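Local coordinates for protein Amuc_1102 (Akkermansia muciniphila, PDB 7DSZ) that is of unknown function but adopts an immunoglobulin-like fold related to archaeal type IV pilus proteins, consistent with a pilus-related role, at residues R31-V36 against K49-F54; D53-F58 against S112-P117; E107-S112 against R192-M197. All blocks are in the same frame, centred on the assembly; numbering follows the deposited sequence. Where two conformers were deposited one is given.

Interaction 1. Residues R31-V36 against K49-F54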
ATOM      1  N   ARG C  31       1.819  21.104   5.244  1.00 17.61           N
ATOM      2  CA  ARG C  31       1.377  20.513   6.500  1.00 19.56           C
ATOM      3  C   ARG C  31       2.407  19.504   6.966  1.00 24.24           C
ATOM      4  O   ARG C  31       2.903  18.710   6.167  1.00 22.41           O
ATOM      5  CB  ARG C  31       0.022  19.798   6.361  1.00 23.33           C
ATOM      6  CG  ARG C  31      -1.150  20.693   5.931  1.00 26.38           C
ATOM      7  CD  ARG C  31      -2.407  19.846   5.784  1.00 27.98           C
ATOM      8  NE  ARG C  31      -2.526  19.004   6.954  1.00 34.98           N
ATOM      9  CZ  ARG C  31      -2.948  17.751   6.966  1.00 30.01           C
ATOM     10  NH1 ARG C  31      -3.328  17.121   5.859  1.00 25.43           N
ATOM     11  NH2 ARG C  31      -2.985  17.128   8.126  1.00 31.69           N
ATOM     12  N   GLN C  32       2.702  19.495   8.253  1.00 22.29           N
ATOM     13  CA  GLN C  32       3.624  18.512   8.803  0.50 28.88           C
ATOM     14  C   GLN C  32       2.935  17.155   8.869  1.00 24.59           C
ATOM     15  O   GLN C  32       1.737  17.080   9.158  1.00 25.81           O
ATOM     16  CB  GLN C  32       4.080  18.947  10.194  0.50 35.27           C
ATOM     17  CG  GLN C  32       5.151  18.071  10.817  0.50 37.35           C
ATOM     18  CD  GLN C  32       5.809  18.728  12.020  0.50 48.86           C
ATOM     19  OE1 GLN C  32       5.217  19.588  12.676  0.50 49.33           O
ATOM     20  NE2 GLN C  32       7.045  18.334  12.306  0.50 50.52           N
ATOM     21  N   SER C  33       3.675  16.085   8.593  1.00 22.59           N
ATOM     22  CA  SER C  33       3.053  14.776   8.689  1.00 30.06           C
ATOM     23  C   SER C  33       2.801  14.457  10.158  1.00 34.13           C
ATOM     24  O   SER C  33       3.451  15.023  11.042  1.00 33.26           O
ATOM     25  CB  SER C  33       3.923  13.697   8.051  1.00 32.04           C
ATOM     26  OG  SER C  33       5.195  13.663   8.658  1.00 35.23           O
ATOM     27  N   PRO C  34       1.843  13.574  10.445  1.00 29.30           N
ATOM     28  CA  PRO C  34       1.498  13.297  11.842  1.00 33.96           C
ATOM     29  C   PRO C  34       2.682  12.701  12.588  1.00 30.62           C
ATOM     30  O   PRO C  34       3.403  11.849  12.067  1.00 32.01           O
ATOM     31  CB  PRO C  34       0.338  12.303  11.726  1.00 33.48           C
ATOM     32  CG  PRO C  34      -0.220  12.520  10.351  1.00 33.40           C
ATOM     33  CD  PRO C  34       0.963  12.856   9.505  1.00 29.81           C
ATOM     34  N   ASN C  35       2.892  13.181  13.811  1.00 35.40           N
ATOM     35  CA  ASN C  35       3.944  12.667  14.685  1.00 41.02           C
ATOM     36  C   ASN C  35       3.270  11.725  15.677  1.00 30.44           C
ATOM     37  O   ASN C  35       2.805  12.131  16.740  1.00 33.29           O
ATOM     38  CB  ASN C  35       4.692  13.799  15.381  1.00 45.79           C
ATOM     39  CG  ASN C  35       5.969  13.326  16.035  1.00 51.02           C
ATOM     40  OD1 ASN C  35       6.356  12.162  15.898  1.00 52.77           O
ATOM     41  ND2 ASN C  35       6.640  14.226  16.747  1.00 65.91           N
ATOM     42  N   VAL C  36       3.233  10.454  15.312  1.00 31.19           N
ATOM     43  CA  VAL C  36       2.443   9.454  16.018  1.00 25.66           C
ATOM     44  C   VAL C  36       3.141   9.080  17.324  1.00 28.72           C
ATOM     45  O   VAL C  36       4.356   8.856  17.348  1.00 30.58           O
ATOM     46  CB  VAL C  36       2.235   8.233  15.111  1.00 33.21           C
ATOM     47  CG1 VAL C  36       1.769   7.046  15.894  1.00 35.64           C
ATOM     48  CG2 VAL C  36       1.242   8.590  13.991  1.00 29.23           C
ATOM     49  N   LYS C  49       8.528  16.417   8.507  1.00 43.99           N
ATOM     50  CA  LYS C  49       8.668  17.602   7.679  1.00 42.89           C
ATOM     51  C   LYS C  49       7.327  17.936   7.028  1.00 33.86           C
ATOM     52  O   LYS C  49       6.333  17.213   7.177  1.00 31.89           O
ATOM     53  CB  LYS C  49       9.759  17.397   6.622  1.00 40.36           C
ATOM     54  CG  LYS C  49      11.158  17.245   7.197  1.00 52.11           C
ATOM     55  CD  LYS C  49      12.206  17.295   6.093  1.00 48.53           C
ATOM     56  CE  LYS C  49      13.608  17.011   6.633  1.00 63.00           C
ATOM     57  NZ  LYS C  49      14.046  18.005   7.658  1.00 61.32           N
ATOM     58  N   LYS C  50       7.310  19.028   6.268  1.00 35.10           N
ATOM     59  CA  LYS C  50       6.072  19.517   5.679  1.00 27.78           C
ATOM     60  C   LYS C  50       5.835  18.937   4.288  1.00 24.98           C
ATOM     61  O   LYS C  50       6.676  19.047   3.386  1.00 24.14           O
ATOM     62  CB  LYS C  50       6.057  21.042   5.638  1.00 28.63           C
ATOM     63  CG  LYS C  50       5.805  21.667   7.008  1.00 26.02           C
ATOM     64  CD  LYS C  50       5.616  23.186   6.852  1.00 40.80           C
ATOM     65  CE  LYS C  50       5.534  23.908   8.196  1.00 42.89           C
ATOM     66  NZ  LYS C  50       4.284  23.592   8.940  1.00 50.25           N
ATOM     67  N   TRP C  51       4.664  18.338   4.130  1.00 23.99           N
ATOM     68  CA  TRP C  51       4.165  17.829   2.872  1.00 17.40           C
ATOM     69  C   TRP C  51       3.354  18.904   2.157  1.00 17.69           C
ATOM     70  O   TRP C  51       2.726  19.749   2.792  1.00 19.59           O
ATOM     71  CB  TRP C  51       3.265  16.621   3.139  1.00 19.76           C
ATOM     72  CG  TRP C  51       3.994  15.409   3.575  1.00 17.97           C
ATOM     73  CD1 TRP C  51       4.723  15.234   4.729  1.00 19.77           C
ATOM     74  CD2 TRP C  51       4.053  14.180   2.869  1.00 16.69           C
ATOM     75  NE1 TRP C  51       5.259  13.963   4.752  1.00 21.38           N
ATOM     76  CE2 TRP C  51       4.852  13.298   3.621  1.00 20.38           C
ATOM     77  CE3 TRP C  51       3.532  13.749   1.642  1.00 19.91           C
ATOM     78  CZ2 TRP C  51       5.131  12.005   3.195  1.00 21.87           C
ATOM     79  CZ3 TRP C  51       3.810  12.459   1.222  1.00 22.44           C
ATOM     80  CH2 TRP C  51       4.597  11.604   1.999  1.00 21.04           C
ATOM     81  N   ALA C  52       3.353  18.854   0.826  1.00 17.22           N
ATOM     82  CA  ALA C  52       2.411  19.651   0.043  1.00 17.90           C
ATOM     83  C   ALA C  52       1.084  18.905  -0.030  1.00 20.15           C
ATOM     84  O   ALA C  52       1.030  17.772  -0.524  1.00 19.39           O
ATOM     85  CB  ALA C  52       2.946  19.910  -1.365  1.00 18.77           C
ATOM     86  N   ASP C  53       0.021  19.519   0.473  1.00 16.82           N
ATOM     87  CA  ASP C  53      -1.305  18.907   0.492  1.00 16.12           C
ATOM     88  C   ASP C  53      -2.216  19.786  -0.354  1.00 16.26           C
ATOM     89  O   ASP C  53      -2.572  20.891   0.067  1.00 19.49           O
ATOM     90  CB  ASP C  53      -1.798  18.785   1.941  1.00 17.23           C
ATOM     91  CG  ASP C  53      -3.250  18.348   2.062  1.00 19.97           C
ATOM     92  OD1 ASP C  53      -3.893  17.968   1.062  1.00 18.61           O
ATOM     93  OD2 ASP C  53      -3.728  18.358   3.207  1.00 19.73           O
ATOM     94  N   PHE C  54      -2.560  19.309  -1.553  1.00 15.20           N
ATOM     95  CA  PHE C  54      -3.431  20.041  -2.464  1.00 17.99           C
ATOM     96  C   PHE C  54      -4.862  19.612  -2.185  1.00 19.41           C
ATOM     97  O   PHE C  54      -5.174  18.427  -2.287  1.00 18.40           O
ATOM     98  CB  PHE C  54      -3.072  19.760  -3.927  1.00 16.86           C
ATOM     99  CG  PHE C  54      -1.701  20.241  -4.333  1.00 17.63           C
ATOM    100  CD1 PHE C  54      -1.531  21.518  -4.868  1.00 19.74           C
ATOM    101  CD2 PHE C  54      -0.595  19.414  -4.220  1.00 18.56           C
ATOM    102  CE1 PHE C  54      -0.249  21.964  -5.267  1.00 22.26           C
ATOM    103  CE2 PHE C  54       0.670  19.847  -4.598  1.00 21.06           C
ATOM    104  CZ  PHE C  54       0.838  21.126  -5.132  1.00 23.70           C
TER
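Backbone bonds pair the end of strand 18-32 with the start of strand 50-63, two antiparallel neighbours in the three-stranded sheet of this immunoglobulin-like protein. Arg31 and Trp51 form a hydrogen-bonded pair: Arg31 N reaches Trp51 O at 2.9 Å in the carbonyl plane, and Trp51 N reaches Arg31 O at 2.7 Å from above the carbonyl plane of Arg31. Beyond the non-hydrogen-bonded pair Gln32-Lys50, Ser33 N adds a bond to Lys49 O (3.2 Å), and a CA-H...O contact from Gln32 CA (3.4 Å) meets the same Lys49 O.

The charged contact lies on the Arg31 and Trp51 face. Arg31 bends at chi3 (47°) and runs beside Asp53, so that Arg31 NH1 makes a salt bridge to Asp53 OD2 (3.0 Å). OD2 sits at the guanidinium edge, near its plane, while NH1 comes from above the carboxylate, the two planes being 56° apart. Trp189 adds a cation-pi contact to Arg31. An alanine here would remove the guanidinium, and with it the salt bridge and the contact with Trp189, and would probably leave the Asp53 carboxylate less well compensated.

By van der Waals contact, Ser33 CB lies oblique to the Trp51 indole, 3.6 Å from its NE1, while Phe185 meets the indole edge-to-face.

Arg31 would thus probably help buried Asp53 keep its negative charge next to the Glu55 carboxylate.

Interaction 2. Residues D53-F58 against S112-P117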
ATOM      1  N   ASP C  53       0.021  19.519   0.473  1.00 16.82           N
ATOM      2  CA  ASP C  53      -1.305  18.907   0.492  1.00 16.12           C
ATOM      3  C   ASP C  53      -2.216  19.786  -0.354  1.00 16.26           C
ATOM      4  O   ASP C  53      -2.572  20.891   0.067  1.00 19.49           O
ATOM      5  CB  ASP C  53      -1.798  18.785   1.941  1.00 17.23           C
ATOM      6  CG  ASP C  53      -3.250  18.348   2.062  1.00 19.97           C
ATOM      7  OD1 ASP C  53      -3.893  17.968   1.062  1.00 18.61           O
ATOM      8  OD2 ASP C  53      -3.728  18.358   3.207  1.00 19.73           O
ATOM      9  N   PHE C  54      -2.560  19.309  -1.553  1.00 15.20           N
ATOM     10  CA  PHE C  54      -3.431  20.041  -2.464  1.00 17.99           C
ATOM     11  C   PHE C  54      -4.862  19.612  -2.185  1.00 19.41           C
ATOM     12  O   PHE C  54      -5.174  18.427  -2.287  1.00 18.40           O
ATOM     13  CB  PHE C  54      -3.072  19.760  -3.927  1.00 16.86           C
ATOM     14  CG  PHE C  54      -1.701  20.241  -4.333  1.00 17.63           C
ATOM     15  CD1 PHE C  54      -1.531  21.518  -4.868  1.00 19.74           C
ATOM     16  CD2 PHE C  54      -0.595  19.414  -4.220  1.00 18.56           C
ATOM     17  CE1 PHE C  54      -0.249  21.964  -5.267  1.00 22.26           C
ATOM     18  CE2 PHE C  54       0.670  19.847  -4.598  1.00 21.06           C
ATOM     19  CZ  PHE C  54       0.838  21.126  -5.132  1.00 23.70           C
ATOM     20  N   GLU C  55      -5.729  20.566  -1.837  1.00 15.21           N
ATOM     21  CA  GLU C  55      -7.093  20.265  -1.402  1.00 17.20           C
ATOM     22  C   GLU C  55      -8.078  20.966  -2.317  1.00 16.21           C
ATOM     23  O   GLU C  55      -7.913  22.156  -2.588  1.00 17.15           O
ATOM     24  CB  GLU C  55      -7.323  20.760   0.027  1.00 15.80           C
ATOM     25  CG  GLU C  55      -6.414  20.119   1.066  1.00 16.29           C
ATOM     26  CD  GLU C  55      -7.034  18.859   1.596  1.00 17.02           C
ATOM     27  OE1 GLU C  55      -8.255  18.893   1.902  1.00 17.57           O
ATOM     28  OE2 GLU C  55      -6.324  17.832   1.685  1.00 16.69           O
ATOM     29  N   ILE C  56      -9.119  20.263  -2.772  1.00 17.13           N
ATOM     30  CA  ILE C  56     -10.200  20.893  -3.513  1.00 14.70           C
ATOM     31  C   ILE C  56     -11.556  20.504  -2.936  1.00 17.94           C
ATOM     32  O   ILE C  56     -11.902  19.317  -2.904  1.00 15.71           O
ATOM     33  CB  ILE C  56     -10.140  20.607  -5.029  1.00 16.57           C
ATOM     34  CG1 ILE C  56     -11.246  21.375  -5.765  1.00 18.15           C
ATOM     35  CG2 ILE C  56     -10.163  19.106  -5.363  1.00 16.04           C
ATOM     36  CD1 ILE C  56     -10.927  21.554  -7.272  1.00 16.69           C
ATOM     37  N   PRO C  57     -12.340  21.456  -2.435  1.00 17.39           N
ATOM     38  CA  PRO C  57     -13.697  21.143  -1.985  1.00 16.44           C
ATOM     39  C   PRO C  57     -14.599  20.842  -3.163  1.00 14.97           C
ATOM     40  O   PRO C  57     -14.456  21.424  -4.239  1.00 18.49           O
ATOM     41  CB  PRO C  57     -14.165  22.434  -1.294  1.00 19.57           C
ATOM     42  CG  PRO C  57     -12.982  23.329  -1.203  1.00 18.78           C
ATOM     43  CD  PRO C  57     -12.022  22.885  -2.306  1.00 18.56           C
ATOM     44  N   PHE C  58     -15.558  19.943  -2.940  1.00 17.87           N
ATOM     45  CA  PHE C  58     -16.552  19.692  -3.976  1.00 17.63           C
ATOM     46  C   PHE C  58     -17.829  19.131  -3.369  1.00 19.52           C
ATOM     47  O   PHE C  58     -17.849  18.665  -2.231  1.00 18.26           O
ATOM     48  CB  PHE C  58     -16.009  18.761  -5.067  1.00 16.93           C
ATOM     49  CG  PHE C  58     -15.888  17.310  -4.664  1.00 19.67           C
ATOM     50  CD1 PHE C  58     -14.743  16.840  -4.044  1.00 17.72           C
ATOM     51  CD2 PHE C  58     -16.885  16.410  -4.979  1.00 17.70           C
ATOM     52  CE1 PHE C  58     -14.611  15.496  -3.728  1.00 15.84           C
ATOM     53  CE2 PHE C  58     -16.762  15.065  -4.667  1.00 18.59           C
ATOM     54  CZ  PHE C  58     -15.629  14.605  -4.031  1.00 16.85           C
ATOM     55  N   SER C 112      -8.036  15.306  -2.736  1.00 16.68           N
ATOM     56  CA  SER C 112      -6.695  15.796  -2.438  1.00 15.81           C
ATOM     57  C   SER C 112      -5.634  14.978  -3.171  1.00 15.80           C
ATOM     58  O   SER C 112      -5.875  13.848  -3.608  1.00 15.56           O
ATOM     59  CB  SER C 112      -6.414  15.777  -0.924  1.00 16.28           C
ATOM     60  OG  SER C 112      -6.448  14.450  -0.404  1.00 16.99           O
ATOM     61  N   VAL C 113      -4.460  15.596  -3.321  1.00 17.10           N
ATOM     62  CA  VAL C 113      -3.245  14.912  -3.769  0.50 14.80           C
ATOM     63  C   VAL C 113      -2.075  15.577  -3.075  1.00 14.07           C
ATOM     64  O   VAL C 113      -2.187  16.684  -2.546  1.00 16.03           O
ATOM     65  CB  VAL C 113      -3.004  14.941  -5.300  0.50 15.83           C
ATOM     66  CG1 VAL C 113      -3.866  13.918  -5.989  0.50 17.47           C
ATOM     67  CG2 VAL C 113      -3.210  16.348  -5.849  0.50 13.93           C
ATOM     68  N   TYR C 114      -0.930  14.882  -3.055  1.00 16.45           N
ATOM     69  CA  TYR C 114       0.176  15.288  -2.197  1.00 15.03           C
ATOM     70  C   TYR C 114       1.508  15.202  -2.927  1.00 16.72           C
ATOM     71  O   TYR C 114       1.704  14.349  -3.793  1.00 18.48           O
ATOM     72  CB  TYR C 114       0.270  14.400  -0.931  1.00 14.35           C
ATOM     73  CG  TYR C 114      -1.047  14.347  -0.166  1.00 13.60           C
ATOM     74  CD1 TYR C 114      -2.119  13.602  -0.644  1.00 15.72           C
ATOM     75  CD2 TYR C 114      -1.218  15.070   1.015  1.00 17.31           C
ATOM     76  CE1 TYR C 114      -3.329  13.584   0.012  1.00 16.48           C
ATOM     77  CE2 TYR C 114      -2.435  15.043   1.705  1.00 18.24           C
ATOM     78  CZ  TYR C 114      -3.488  14.294   1.188  1.00 17.82           C
ATOM     79  OH  TYR C 114      -4.716  14.254   1.847  1.00 15.78           O
ATOM     80  N   LEU C 115       2.445  16.057  -2.514  1.00 17.35           N
ATOM     81  CA  LEU C 115       3.856  15.894  -2.847  1.00 17.31           C
ATOM     82  C   LEU C 115       4.655  15.705  -1.561  1.00 17.65           C
ATOM     83  O   LEU C 115       4.389  16.362  -0.548  1.00 18.13           O
ATOM     84  CB  LEU C 115       4.389  17.109  -3.634  1.00 17.57           C
ATOM     85  CG  LEU C 115       3.954  17.217  -5.096  1.00 20.12           C
ATOM     86  CD1 LEU C 115       4.405  18.591  -5.651  1.00 18.18           C
ATOM     87  CD2 LEU C 115       4.470  16.040  -5.982  1.00 17.05           C
ATOM     88  N   SER C 116       5.639  14.802  -1.597  1.00 15.01           N
ATOM     89  CA  SER C 116       6.438  14.500  -0.425  1.00 16.31           C
ATOM     90  C   SER C 116       7.339  15.680  -0.057  1.00 17.58           C
ATOM     91  O   SER C 116       7.582  16.571  -0.878  1.00 18.91           O
ATOM     92  CB  SER C 116       7.316  13.279  -0.692  1.00 17.92           C
ATOM     93  OG  SER C 116       8.305  13.628  -1.657  1.00 17.48           O
ATOM     94  N   PRO C 117       7.876  15.687   1.165  1.00 17.58           N
ATOM     95  CA  PRO C 117       8.857  16.734   1.509  1.00 17.81           C
ATOM     96  C   PRO C 117      10.054  16.755   0.576  1.00 20.80           C
ATOM     97  O   PRO C 117      10.541  17.838   0.236  1.00 22.29           O
ATOM     98  CB  PRO C 117       9.252  16.382   2.947  1.00 24.42           C
ATOM     99  CG  PRO C 117       8.039  15.663   3.501  1.00 22.38           C
ATOM    100  CD  PRO C 117       7.536  14.841   2.331  1.00 18.11           C
TER
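Tyr114 and Asp53 lie side by side and point the same way, ring and carboxylate planes 23° apart. Asp53 OD1 approaches the ring obliquely, 3.3 Å from Tyr114 CE2, while Arg31 holds OD2. Tyr114 OH shares a hydrogen bond with Ser112 OG (2.8 Å), which holds the phenol along its own strand. On the same side of the sheet Glu55, bent at chi2 (-88°), crosses Tyr114 obliquely, its carboxylate turned 69° from the ring and OE2 3.3 Å from Ser112 CB. Asp53 OD1 lies 2.5 Å from Glu55 OE2, so close that one acid probably carries a proton. Glu55 OE2 bonds to Tyr193 OH and OE1 makes a salt bridge to Arg192 NE.

The face with Phe54 and Val113 is apolar. Phe54 sets CB against Val113 CG2 (3.9 Å) and turns its ring edge to Val113 O, while CE2 meets Leu115 CD1 at 4.1 Å. The backbones of Phe54 and Val113 exchange two hydrogen bonds, Phe54 N lying nearly along the C=O axis, 2.8 Å from Val113 O.

Strand 50-63 lies between 18-32 and 109-115. Val113 and Leu115 reach strand 91-104 of the other sheet, and Ser116 OG caps helix 117-124.

Interaction 3. Residues E107-S112 against R192-M197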
ATOM      1  N   GLU C 107     -23.513  16.475  -0.303  1.00 19.69           N
ATOM      2  CA  GLU C 107     -22.693  16.622   0.891  1.00 21.86           C
ATOM      3  C   GLU C 107     -21.358  17.260   0.529  1.00 21.18           C
ATOM      4  O   GLU C 107     -20.690  16.808  -0.405  1.00 20.21           O
ATOM      5  CB  GLU C 107     -22.485  15.250   1.528  1.00 25.00           C
ATOM      6  CG  GLU C 107     -21.776  15.234   2.842  1.00 35.57           C
ATOM      7  CD  GLU C 107     -21.807  13.844   3.462  1.00 41.71           C
ATOM      8  OE1 GLU C 107     -22.890  13.217   3.449  1.00 38.04           O
ATOM      9  OE2 GLU C 107     -20.751  13.386   3.947  1.00 43.35           O
ATOM     10  N   ASN C 108     -20.975  18.310   1.252  1.00 18.92           N
ATOM     11  CA  ASN C 108     -19.676  18.919   1.012  1.00 22.33           C
ATOM     12  C   ASN C 108     -18.589  17.941   1.418  1.00 23.13           C
ATOM     13  O   ASN C 108     -18.652  17.335   2.492  1.00 21.59           O
ATOM     14  CB  ASN C 108     -19.533  20.223   1.784  1.00 26.91           C
ATOM     15  CG  ASN C 108     -20.483  21.287   1.290  1.00 31.65           C
ATOM     16  OD1 ASN C 108     -20.383  21.736   0.151  1.00 27.62           O
ATOM     17  ND2 ASN C 108     -21.415  21.692   2.144  1.00 40.82           N
ATOM     18  N   THR C 109     -17.606  17.761   0.545  1.00 17.65           N
ATOM     19  CA  THR C 109     -16.493  16.873   0.848  1.00 15.14           C
ATOM     20  C   THR C 109     -15.258  17.424   0.139  1.00 18.90           C
ATOM     21  O   THR C 109     -15.255  18.567  -0.331  1.00 18.81           O
ATOM     22  CB  THR C 109     -16.856  15.427   0.470  1.00 20.27           C
ATOM     23  OG1 THR C 109     -15.797  14.538   0.849  1.00 22.12           O
ATOM     24  CG2 THR C 109     -17.140  15.299  -1.021  1.00 20.13           C
ATOM     25  N   TYR C 110     -14.179  16.641   0.115  1.00 16.55           N
ATOM     26  CA  TYR C 110     -12.905  17.114  -0.410  1.00 15.66           C
ATOM     27  C   TYR C 110     -12.221  16.020  -1.209  1.00 14.96           C
ATOM     28  O   TYR C 110     -12.360  14.834  -0.910  1.00 14.14           O
ATOM     29  CB  TYR C 110     -11.931  17.521   0.703  1.00 18.22           C
ATOM     30  CG  TYR C 110     -11.955  18.978   1.086  1.00 16.13           C
ATOM     31  CD1 TYR C 110     -11.106  19.891   0.460  1.00 17.23           C
ATOM     32  CD2 TYR C 110     -12.791  19.434   2.107  1.00 19.94           C
ATOM     33  CE1 TYR C 110     -11.109  21.237   0.816  1.00 18.32           C
ATOM     34  CE2 TYR C 110     -12.804  20.783   2.468  1.00 19.39           C
ATOM     35  CZ  TYR C 110     -11.950  21.667   1.827  1.00 19.14           C
ATOM     36  OH  TYR C 110     -11.925  22.998   2.185  1.00 19.98           O
ATOM     37  N   ALA C 111     -11.439  16.444  -2.203  1.00 14.34           N
ATOM     38  CA  ALA C 111     -10.460  15.591  -2.871  1.00 14.49           C
ATOM     39  C   ALA C 111      -9.061  16.152  -2.610  1.00 16.65           C
ATOM     40  O   ALA C 111      -8.898  17.334  -2.289  1.00 16.85           O
ATOM     41  CB  ALA C 111     -10.739  15.498  -4.377  1.00 14.54           C
ATOM     42  N   SER C 112      -8.036  15.306  -2.736  1.00 16.68           N
ATOM     43  CA  SER C 112      -6.695  15.796  -2.438  1.00 15.81           C
ATOM     44  C   SER C 112      -5.634  14.978  -3.171  1.00 15.80           C
ATOM     45  O   SER C 112      -5.875  13.848  -3.608  1.00 15.56           O
ATOM     46  CB  SER C 112      -6.414  15.777  -0.924  1.00 16.28           C
ATOM     47  OG  SER C 112      -6.448  14.450  -0.404  1.00 16.99           O
ATOM     48  N   ARG C 192     -13.061  13.524   6.052  1.00 16.75           N
ATOM     49  CA  ARG C 192     -13.020  14.720   5.216  1.00 17.95           C
ATOM     50  C   ARG C 192     -13.121  14.398   3.729  1.00 19.26           C
ATOM     51  O   ARG C 192     -13.515  15.270   2.937  1.00 16.80           O
ATOM     52  CB  ARG C 192     -11.729  15.498   5.523  1.00 17.58           C
ATOM     53  CG  ARG C 192     -11.445  16.720   4.633  1.00 16.05           C
ATOM     54  CD  ARG C 192     -10.188  17.438   5.140  1.00 15.33           C
ATOM     55  NE  ARG C 192      -9.727  18.515   4.267  1.00 16.89           N
ATOM     56  CZ  ARG C 192     -10.037  19.793   4.456  1.00 18.79           C
ATOM     57  NH1 ARG C 192     -10.819  20.136   5.485  1.00 18.72           N
ATOM     58  NH2 ARG C 192      -9.573  20.729   3.635  1.00 17.34           N
ATOM     59  N   TYR C 193     -12.789  13.172   3.335  1.00 17.13           N
ATOM     60  CA  TYR C 193     -12.664  12.766   1.946  1.00 15.39           C
ATOM     61  C   TYR C 193     -13.406  11.458   1.726  1.00 15.81           C
ATOM     62  O   TYR C 193     -13.565  10.662   2.660  1.00 17.84           O
ATOM     63  CB  TYR C 193     -11.193  12.537   1.570  1.00 17.70           C
ATOM     64  CG  TYR C 193     -10.201  13.561   2.076  1.00 14.69           C
ATOM     65  CD1 TYR C 193      -9.621  13.430   3.336  1.00 15.92           C
ATOM     66  CD2 TYR C 193      -9.807  14.631   1.270  1.00 18.40           C
ATOM     67  CE1 TYR C 193      -8.689  14.351   3.782  1.00 16.84           C
ATOM     68  CE2 TYR C 193      -8.877  15.564   1.720  1.00 18.26           C
ATOM     69  CZ  TYR C 193      -8.322  15.397   2.972  1.00 15.93           C
ATOM     70  OH  TYR C 193      -7.398  16.286   3.467  1.00 16.44           O
ATOM     71  N   PRO C 194     -13.816  11.167   0.498  1.00 15.94           N
ATOM     72  CA  PRO C 194     -14.346   9.827   0.222  1.00 16.10           C
ATOM     73  C   PRO C 194     -13.243   8.776   0.273  1.00 18.21           C
ATOM     74  O   PRO C 194     -12.042   9.065   0.275  1.00 18.44           O
ATOM     75  CB  PRO C 194     -14.931   9.941  -1.193  1.00 19.04           C
ATOM     76  CG  PRO C 194     -14.892  11.423  -1.542  1.00 19.43           C
ATOM     77  CD  PRO C 194     -13.780  11.998  -0.719  1.00 17.75           C
ATOM     78  N   GLU C 195     -13.689   7.520   0.307  1.00 15.78           N
ATOM     79  CA  GLU C 195     -12.791   6.377   0.197  1.00 13.70           C
ATOM     80  C   GLU C 195     -12.085   6.375  -1.156  1.00 17.62           C
ATOM     81  O   GLU C 195     -12.677   6.722  -2.180  1.00 17.90           O
ATOM     82  CB  GLU C 195     -13.604   5.086   0.369  1.00 17.08           C
ATOM     83  CG  GLU C 195     -12.814   3.792   0.241  1.00 19.16           C
ATOM     84  CD  GLU C 195     -13.699   2.553   0.393  1.00 19.56           C
ATOM     85  OE1 GLU C 195     -14.901   2.704   0.696  1.00 19.41           O
ATOM     86  OE2 GLU C 195     -13.169   1.439   0.231  1.00 20.58           O
ATOM     87  N   ILE C 196     -10.821   5.951  -1.171  1.00 17.61           N
ATOM     88  CA  ILE C 196     -10.044   5.843  -2.413  1.00 17.08           C
ATOM     89  C   ILE C 196     -10.016   4.399  -2.880  1.00 21.35           C
ATOM     90  O   ILE C 196      -9.674   3.501  -2.105  1.00 20.13           O
ATOM     91  CB  ILE C 196      -8.610   6.353  -2.215  1.00 15.96           C
ATOM     92  CG1 ILE C 196      -8.632   7.828  -1.809  1.00 18.69           C
ATOM     93  CG2 ILE C 196      -7.759   6.075  -3.488  1.00 17.89           C
ATOM     94  CD1 ILE C 196      -7.271   8.351  -1.352  1.00 19.62           C
ATOM     95  N   MET C 197     -10.305   4.181  -4.161  1.00 17.43           N
ATOM     96  CA  MET C 197     -10.209   2.839  -4.719  1.00 19.60           C
ATOM     97  C   MET C 197      -8.742   2.410  -4.808  1.00 23.52           C
ATOM     98  O   MET C 197      -7.907   3.136  -5.354  1.00 25.55           O
ATOM     99  CB  MET C 197     -10.859   2.784  -6.099  1.00 20.49           C
ATOM    100  CG  MET C 197     -10.809   1.400  -6.695  1.00 28.05           C
ATOM    101  SD  MET C 197     -12.101   0.383  -5.961  1.00 43.79           S
ATOM    102  CE  MET C 197     -13.298   0.468  -7.301  1.00 42.21           C
TER
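Tyr193 OH is gripped by two partners: a hydrogen bond with Glu55 OE2 of strand 50-63 and a weak one from Arg192 NE (3.3 Å). The same NE makes a salt bridge to Glu55 OE1, so the Glu55 carboxylate holds both residues and is likely to set where the guanidinium of Arg192 lies. In this immunoglobulin-like fold the contact lays the C-terminal segment 192-194 across strand 109-115, an outer strand of the three-stranded sheet. The touching parts run 83° apart and so do not pair as neighbouring strands.

Tyr110 and Arg192 form the main side-chain contact. Arg192 CG is anti to the backbone N, and the chain stays extended to NE, so the guanidinium reaches over one face of the Tyr110 ring. The two planes are 19° apart and their centres 3.6 Å apart, a stacked cation-pi pair. Arg192 CZ sits nearly over the ring centre, 14° off its normal, and Arg192 NH2 reaches toward the rim, 3.1 Å from Tyr110 CZ.

Tyr193 has Arg192 CG over the centre of one face, 3.7 Å above its plane. The edge of its ring turns to the carbonyl of Tyr110, with Tyr193 CD2 3.4 Å from Tyr110 O. Tyr193 CD2 also approaches Tyr110 CB at 3.6 Å, and Tyr193 CE2 lies by the side chain of Ser112. Farther along, Pro194 packs on Tyr100 of strand 91-104, and Glu195 OE1 bonds to Ser116 OG of the second subunit, which carries this end of the chain from the sheet to the trimer interface. The proline ring also fits against strand 109-115, Pro194 CD lying 3.2 Å from Tyr110 O and 3.6 Å from Thr109 OG1.

Interaction 2 is the fully buried contact, its centre about 5 Å from the centre of the chain, while interactions 1 and 3 are partly buried and lie farther out. Interactions 1 and 2 share Asp53 and Phe54 and hold strand 50-63 on its two sides, by backbone pairing to 18-32 and 109-115. Interaction 3 uses strand 109-115 differently: a C-terminal segment crosses it by stacking and packing. Acidic residues link all three, since Asp53 faces Arg31 in interaction 1, and Glu55 of interaction 2 binds Arg192 and Tyr193 of interaction 3. Interactions 1 and 2 touch the third subunit, and interactions 1 and 3 the second.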